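Local atomic coordinates of FAD dependent oxidoreductase (Chelativorans sp. BNC1, PDB entry 6PXS), a protein that oxidises iminodiacetate, an intermediate relevant to EDTA breakdown, as a flavoenzyme that carries bound FAD and belongs to the DadA oxidoreductase family. Residues 175-180 and 212-217; 181-186 and 322-327. All blocks are in the same frame, centred on the assembly; numbering follows the deposited sequence.

Contact 1. Residues 175-180 and 212-217; sequences VSLRLN and ALLGLR. With FAD (flavin-adenine dinucleotide), chain E.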
loop_
_atom_site.group_PDB
_atom_site.type_symbol
_atom_site.label_atom_id
_atom_site.label_comp_id
_atom_site.label_asym_id
_atom_site.label_seq_id
_atom_site.Cartn_x
_atom_site.Cartn_y
_atom_site.Cartn_z
ATOM N N VAL A 175 23.007 13.992 4.005
ATOM C CA VAL A 175 24.240 14.735 4.209
ATOM C C VAL A 175 24.040 16.165 3.721
ATOM O O VAL A 175 23.066 16.487 3.039
ATOM C CB VAL A 175 25.441 14.078 3.501
ATOM C CG1 VAL A 175 25.656 12.669 4.029
ATOM C CG2 VAL A 175 25.236 14.070 1.990
ATOM N N SER A 176 24.989 17.027 4.085
ATOM C CA SER A 176 24.928 18.437 3.724
ATOM C C SER A 176 26.278 18.897 3.187
ATOM O O SER A 176 27.171 18.075 2.958
ATOM C CB SER A 176 24.510 19.275 4.933
ATOM O OG SER A 176 24.103 20.574 4.542
ATOM N N LEU A 177 26.437 20.204 2.985
ATOM C CA LEU A 177 27.659 20.766 2.430
ATOM C C LEU A 177 27.963 22.098 3.096
ATOM O O LEU A 177 27.049 22.862 3.417
ATOM C CB LEU A 177 27.542 20.971 0.912
ATOM C CG LEU A 177 27.321 19.723 0.054
ATOM C CD1 LEU A 177 27.048 20.116 -1.389
ATOM C CD2 LEU A 177 28.519 18.789 0.134
ATOM N N ARG A 178 29.250 22.371 3.304
ATOM C CA ARG A 178 29.700 23.686 3.735
ATOM C C ARG A 178 31.010 24.009 3.032
ATOM O O ARG A 178 31.743 23.119 2.594
ATOM C CB ARG A 178 29.861 23.775 5.264
ATOM C CG ARG A 178 31.081 23.074 5.857
ATOM C CD ARG A 178 31.314 23.553 7.285
ATOM N NE ARG A 178 32.440 22.887 7.936
ATOM C CZ ARG A 178 32.952 23.258 9.106
ATOM N NH1 ARG A 178 32.445 24.298 9.758
ATOM N NH2 ARG A 178 33.977 22.595 9.626
ATOM N N LEU A 179 31.293 25.306 2.928
ATOM C CA LEU A 179 32.444 25.813 2.188
ATOM C C LEU A 179 33.545 26.168 3.182
ATOM O O LEU A 179 33.392 27.099 3.981
ATOM C CB LEU A 179 32.040 27.023 1.349
ATOM C CG LEU A 179 33.017 27.533 0.290
ATOM C CD1 LEU A 179 33.372 26.440 -0.708
ATOM C CD2 LEU A 179 32.414 28.732 -0.423
ATOM N N ASN A 180 34.653 25.429 3.133
ATOM C CA ASN A 180 35.768 25.613 4.056
ATOM C C ASN A 180 37.046 25.849 3.265
ATOM O O ASN A 180 37.496 24.968 2.524
ATOM C CB ASN A 180 35.930 24.399 4.974
ATOM C CG ASN A 180 37.155 24.500 5.862
ATOM O OD1 ASN A 180 38.160 23.829 5.631
ATOM N ND2 ASN A 180 37.080 25.350 6.881
ATOM N N ALA A 212 23.013 25.444 -2.262
ATOM C CA ALA A 212 22.883 26.840 -1.868
ATOM C C ALA A 212 23.727 27.169 -0.646
ATOM O O ALA A 212 24.030 28.343 -0.412
ATOM C CB ALA A 212 21.417 27.177 -1.590
ATOM N N LEU A 213 24.113 26.159 0.138
ATOM C CA LEU A 213 24.965 26.390 1.298
ATOM C C LEU A 213 26.352 26.882 0.907
ATOM O O LEU A 213 27.069 27.418 1.759
ATOM C CB LEU A 213 25.085 25.104 2.117
ATOM C CG LEU A 213 23.766 24.400 2.450
ATOM C CD1 LEU A 213 24.014 23.151 3.278
ATOM C CD2 LEU A 213 22.821 25.340 3.172
ATOM N N LEU A 214 26.742 26.718 -0.357
ATOM C CA LEU A 214 28.054 27.122 -0.840
ATOM C C LEU A 214 27.998 28.406 -1.661
ATOM O O LEU A 214 28.942 28.702 -2.401
ATOM C CB LEU A 214 28.671 25.995 -1.669
ATOM C CG LEU A 214 28.614 24.601 -1.038
ATOM C CD1 LEU A 214 29.273 23.576 -1.947
ATOM C CD2 LEU A 214 29.267 24.594 0.333
ATOM N N GLY A 215 26.915 29.170 -1.548
ATOM C CA GLY A 215 26.766 30.386 -2.320
ATOM C C GLY A 215 26.394 30.178 -3.769
ATOM O O GLY A 215 26.395 31.148 -4.536
ATOM N N LEU A 216 26.081 28.950 -4.171
ATOM C CA LEU A 216 25.716 28.669 -5.549
ATOM C C LEU A 216 24.239 28.971 -5.787
ATOM O O LEU A 216 23.422 28.997 -4.863
ATOM C CB LEU A 216 26.006 27.208 -5.895
ATOM C CG LEU A 216 27.459 26.753 -5.748
ATOM C CD1 LEU A 216 27.557 25.242 -5.872
ATOM C CD2 LEU A 216 28.340 27.430 -6.782
ATOM N N ARG A 217 23.906 29.207 -7.054
ATOM C CA ARG A 217 22.529 29.403 -7.500
ATOM C C ARG A 217 22.233 28.303 -8.515
ATOM O O ARG A 217 22.382 28.498 -9.723
ATOM C CB ARG A 217 22.330 30.798 -8.095
HETATM P PA FAD E . 16.767 11.238 -8.686
HETATM O O1A FAD E . 15.619 11.899 -8.017
HETATM O O2A FAD E . 16.432 9.881 -9.311
HETATM O O5B FAD E . 17.992 11.078 -7.718
HETATM C C5B FAD E . 18.184 11.968 -6.599
HETATM C C4B FAD E . 18.573 11.147 -5.396
HETATM O O4B FAD E . 19.408 11.940 -4.518
HETATM C C3B FAD E . 17.398 10.664 -4.546
HETATM O O3B FAD E . 17.618 9.330 -4.104
HETATM C C2B FAD E . 17.395 11.653 -3.378
HETATM O O2B FAD E . 16.819 11.099 -2.201
HETATM C C1B FAD E . 18.894 11.878 -3.207
HETATM N N9A FAD E . 19.246 13.109 -2.507
HETATM C C8A FAD E . 18.887 14.388 -2.842
HETATM N N7A FAD E . 19.348 15.303 -2.023
HETATM C C5A FAD E . 20.061 14.572 -1.083
HETATM C C6A FAD E . 20.795 14.951 0.057
HETATM N N6A FAD E . 20.940 16.216 0.462
HETATM N N1A FAD E . 21.383 13.971 0.778
HETATM C C2A FAD E . 21.243 12.703 0.382
HETATM N N3A FAD E . 20.576 12.231 -0.673
HETATM C C4A FAD E . 20.004 13.220 -1.368
HETATM N N1 FAD E . 13.315 9.999 -18.614
HETATM C C2 FAD E . 13.471 9.335 -19.797
HETATM O O2 FAD E . 14.555 9.314 -20.390
HETATM N N3 FAD E . 12.398 8.662 -20.356
HETATM C C4 FAD E . 11.126 8.587 -19.826
HETATM O O4 FAD E . 10.249 7.958 -20.415
HETATM C C4X FAD E . 10.969 9.298 -18.571
HETATM N N5 FAD E . 9.798 9.279 -18.000
HETATM C C5X FAD E . 9.647 9.956 -16.800
HETATM C C6 FAD E . 8.399 9.946 -16.178
HETATM C C7 FAD E . 8.196 10.607 -14.970
HETATM C C7M FAD E . 6.835 10.574 -14.327
HETATM C C8 FAD E . 9.259 11.302 -14.372
HETATM C C8M FAD E . 9.069 12.030 -13.067
HETATM C C9 FAD E . 10.504 11.313 -14.992
HETATM C C9A FAD E . 10.707 10.649 -16.197
HETATM N N10 FAD E . 11.958 10.640 -16.847
HETATM C C10 FAD E . 12.123 9.976 -18.041
HETATM C "C1'" FAD E . 13.108 11.360 -16.275
HETATM C "C2'" FAD E . 13.922 10.517 -15.295
HETATM O "O2'" FAD E . 13.055 9.717 -14.490
HETATM C "C3'" FAD E . 14.729 11.447 -14.389
HETATM O "O3'" FAD E . 15.272 12.504 -15.171
HETATM C "C4'" FAD E . 15.877 10.766 -13.643
HETATM O "O4'" FAD E . 15.353 9.688 -12.869
HETATM C "C5'" FAD E . 16.614 11.742 -12.750
HETATM O "O5'" FAD E . 17.619 11.032 -11.998
HETATM P P FAD E . 18.458 11.756 -10.881
HETATM O O1P FAD E . 19.041 13.049 -11.461
HETATM O O2P FAD E . 19.443 10.845 -10.244
HETATM O O3P FAD E . 17.337 12.171 -9.833
#
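L214 of the loop after helix 207-211 packs against L177 and L179 of strand 176-180, and the apolar part of the contact rests on this one leucine reaching two. Its chi1 of -48° puts CG beside the backbone N, anti to the carbonyl carbon. L214 CD2 lies against the strand backbone, 3.3 Å from R178 C, covering the peptide that joins R178 to L179. L214 CD2 also touches L179 CB at 3.8 Å and L177 CB at 4.1 Å. L214 CD1 faces L177 CD1 at 4.2 Å, where the two leucine side chains cross obliquely. L213 comes in nearer the beginning of the strand, with CB beside L177 O.

Polar bonding runs elsewhere. G215 N donates to A212 O, closing the turn that carries both leucines after helix 207-211. The R178 side chain leaves from the other face of the strand; its NE forms a salt bridge with E185 of the adjoining strand, and its NH1 makes a weak hydrogen bond to A212 O of the second subunit. Just before the strand, V175 O accepts a weak bond of 3.4 Å from the adenine amino group N6A of FAD, and V175 CG2 lies 4.0 Å from FAD N1A.

The contact therefore joins a loop to a strand by van der Waals packing, while the strand's polar groups serve its hairpin partner, the neighbouring subunit and, through the residue just before it, the adenine end of the cofactor.

Contact 2. Residues 181-186 and 322-327; sequences DGRAEC and QIAGLT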
loop_
_atom_site.group_PDB
_atom_site.type_symbol
_atom_site.label_atom_id
_atom_site.label_comp_id
_atom_site.label_asym_id
_atom_site.label_seq_id
_atom_site.Cartn_x
_atom_site.Cartn_y
_atom_site.Cartn_z
ATOM N N ASP A 181 37.630 27.036 3.430
ATOM C CA ASP A 181 38.915 27.375 2.819
ATOM C C ASP A 181 38.897 27.130 1.313
ATOM O O ASP A 181 39.865 26.637 0.729
ATOM C CB ASP A 181 40.053 26.595 3.481
ATOM N N GLY A 182 37.783 27.479 0.675
ATOM C CA GLY A 182 37.666 27.380 -0.763
ATOM C C GLY A 182 37.479 25.982 -1.310
ATOM O O GLY A 182 37.371 25.827 -2.534
ATOM N N ARG A 183 37.444 24.960 -0.460
ATOM C CA ARG A 183 37.207 23.591 -0.887
ATOM C C ARG A 183 35.884 23.091 -0.320
ATOM O O ARG A 183 35.401 23.572 0.710
ATOM C CB ARG A 183 38.351 22.667 -0.451
ATOM C CG ARG A 183 38.305 21.287 -1.097
ATOM C CD ARG A 183 39.462 20.411 -0.649
ATOM N NE ARG A 183 40.732 20.818 -1.245
ATOM C CZ ARG A 183 41.184 20.394 -2.424
ATOM N NH1 ARG A 183 42.355 20.824 -2.877
ATOM N NH2 ARG A 183 40.471 19.545 -3.154
ATOM N N ALA A 184 35.303 22.114 -1.010
ATOM C CA ALA A 184 33.996 21.590 -0.641
ATOM C C ALA A 184 34.128 20.555 0.470
ATOM O O ALA A 184 34.985 19.668 0.409
ATOM C CB ALA A 184 33.312 20.970 -1.859
ATOM N N GLU A 185 33.274 20.676 1.483
ATOM C CA GLU A 185 33.190 19.722 2.579
ATOM C C GLU A 185 31.798 19.108 2.603
ATOM O O GLU A 185 30.807 19.785 2.310
ATOM C CB GLU A 185 33.483 20.392 3.927
ATOM C CG GLU A 185 34.907 20.207 4.426
ATOM C CD GLU A 185 35.115 20.778 5.816
ATOM O OE1 GLU A 185 34.202 21.468 6.318
ATOM O OE2 GLU A 185 36.189 20.536 6.407
ATOM N N CYS A 186 31.724 17.825 2.949
ATOM C CA CYS A 186 30.457 17.116 3.077
ATOM C C CYS A 186 30.221 16.795 4.546
ATOM O O CYS A 186 31.060 16.153 5.187
ATOM C CB CYS A 186 30.450 15.837 2.239
ATOM S SG CYS A 186 28.834 15.021 2.174
ATOM N N GLN A 322 35.695 27.832 -9.355
ATOM C CA GLN A 322 36.200 28.487 -8.155
ATOM C C GLN A 322 36.038 27.637 -6.900
ATOM O O GLN A 322 36.372 28.110 -5.806
ATOM C CB GLN A 322 35.541 29.856 -7.932
ATOM C CG GLN A 322 35.541 30.714 -9.186
ATOM C CD GLN A 322 34.932 32.076 -8.952
ATOM O OE1 GLN A 322 34.976 32.602 -7.841
ATOM N NE2 GLN A 322 34.354 32.655 -9.997
ATOM N N ILE A 323 35.558 26.401 -7.014
ATOM C CA ILE A 323 35.401 25.501 -5.878
ATOM C C ILE A 323 36.084 24.188 -6.224
ATOM O O ILE A 323 35.737 23.548 -7.224
ATOM C CB ILE A 323 33.923 25.276 -5.527
ATOM C CG1 ILE A 323 33.260 26.621 -5.217
ATOM C CG2 ILE A 323 33.795 24.316 -4.350
ATOM C CD1 ILE A 323 31.848 26.512 -4.685
ATOM N N ALA A 324 37.050 23.789 -5.403
ATOM C CA ALA A 324 37.826 22.585 -5.645
ATOM C C ALA A 324 37.138 21.372 -5.032
ATOM O O ALA A 324 36.451 21.471 -4.012
ATOM C CB ALA A 324 39.235 22.726 -5.068
ATOM N N GLY A 325 37.330 20.221 -5.672
ATOM C CA GLY A 325 36.810 18.977 -5.142
ATOM C C GLY A 325 35.304 18.856 -5.178
ATOM O O GLY A 325 34.723 18.198 -4.309
ATOM N N LEU A 326 34.651 19.475 -6.161
ATOM C CA LEU A 326 33.202 19.417 -6.283
ATOM C C LEU A 326 32.824 19.225 -7.743
ATOM O O LEU A 326 33.393 19.862 -8.632
ATOM C CB LEU A 326 32.540 20.689 -5.735
ATOM C CG LEU A 326 31.011 20.744 -5.827
ATOM C CD1 LEU A 326 30.385 19.563 -5.103
ATOM C CD2 LEU A 326 30.486 22.056 -5.263
ATOM N N THR A 327 31.856 18.342 -7.976
ATOM C CA THR A 327 31.348 18.062 -9.310
ATOM C C THR A 327 29.841 17.874 -9.216
ATOM O O THR A 327 29.349 17.206 -8.304
ATOM C CB THR A 327 32.007 16.812 -9.908
ATOM O OG1 THR A 327 33.433 16.955 -9.862
ATOM C CG2 THR A 327 31.569 16.605 -11.348
HETATM O O HOH W 1 36.097 18.122 -1.352
#
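R183 extends its CG anti to the backbone N (chi1 -169°), and the chain then bends at chi3 (-73°); the guanidinium at its end has A324 CB over one face. A324 CB sits 3.9 Å above the plane of the R183 guanidinium, displaced toward its rim, with NH2 the nearest atom of the group. Lower on the same side chain, R183 CG lies 3.5 Å from A324 O, so both the aliphatic and the charged parts of the arginine pack on this alanine. For I323, CG2 stands anti to the backbone N, and I323 CG2 touches A184 CB at 4.2 Å.

Between R183 and A324 the two backbones form a single beta bridge. Its direct bond runs from A184 N to A324 O, 3.3 Å long, with an N-H...O angle of 159°. One residue farther on, a water takes over: it donates to A184 O at 2.6 Å and to G325 O, linking two carbonyls that cannot bond each other. The backbone of G325 has positive phi, turning the chain here before it enters strand 326-330.

Beside these polar links, A184 CB is directed toward the 322-327 segment and rests against L326 CB at 4.0 Å. A184 and L326 also pack on strand 198-201, through I199 and V201 respectively, which places their side of the contact against the mixed sheet of the Rossmann-type, FAD-binding part of the fold.

The hairpin strand 183-187 is thus tied to the entry of strand 326-330 by one direct hydrogen bond, a water bridge and small apolar groups, with the charged arginine end kept at the exposed margin.

Overall arrangement
Contacts 1 and 2 hold the two strands of one hairpin, 176-180 and 183-187, to different parts of the chain: the first strand to the loop after helix 207-211, the second to the approach to strand 326-330. Both are partly buried, their buried residues sitting beside an exposed rim: L179 in contact 1, G182, R183 and Q322 in contact 2. Contact 1 rests on van der Waals packing alone and borders the second subunit as well as the FAD adenine; contact 2 adds backbone and water-mediated bonding, and no other chain touches it. The arginine-glutamate pair across the hairpin joins them, and L326 of contact 2 packs on L214 of contact 1.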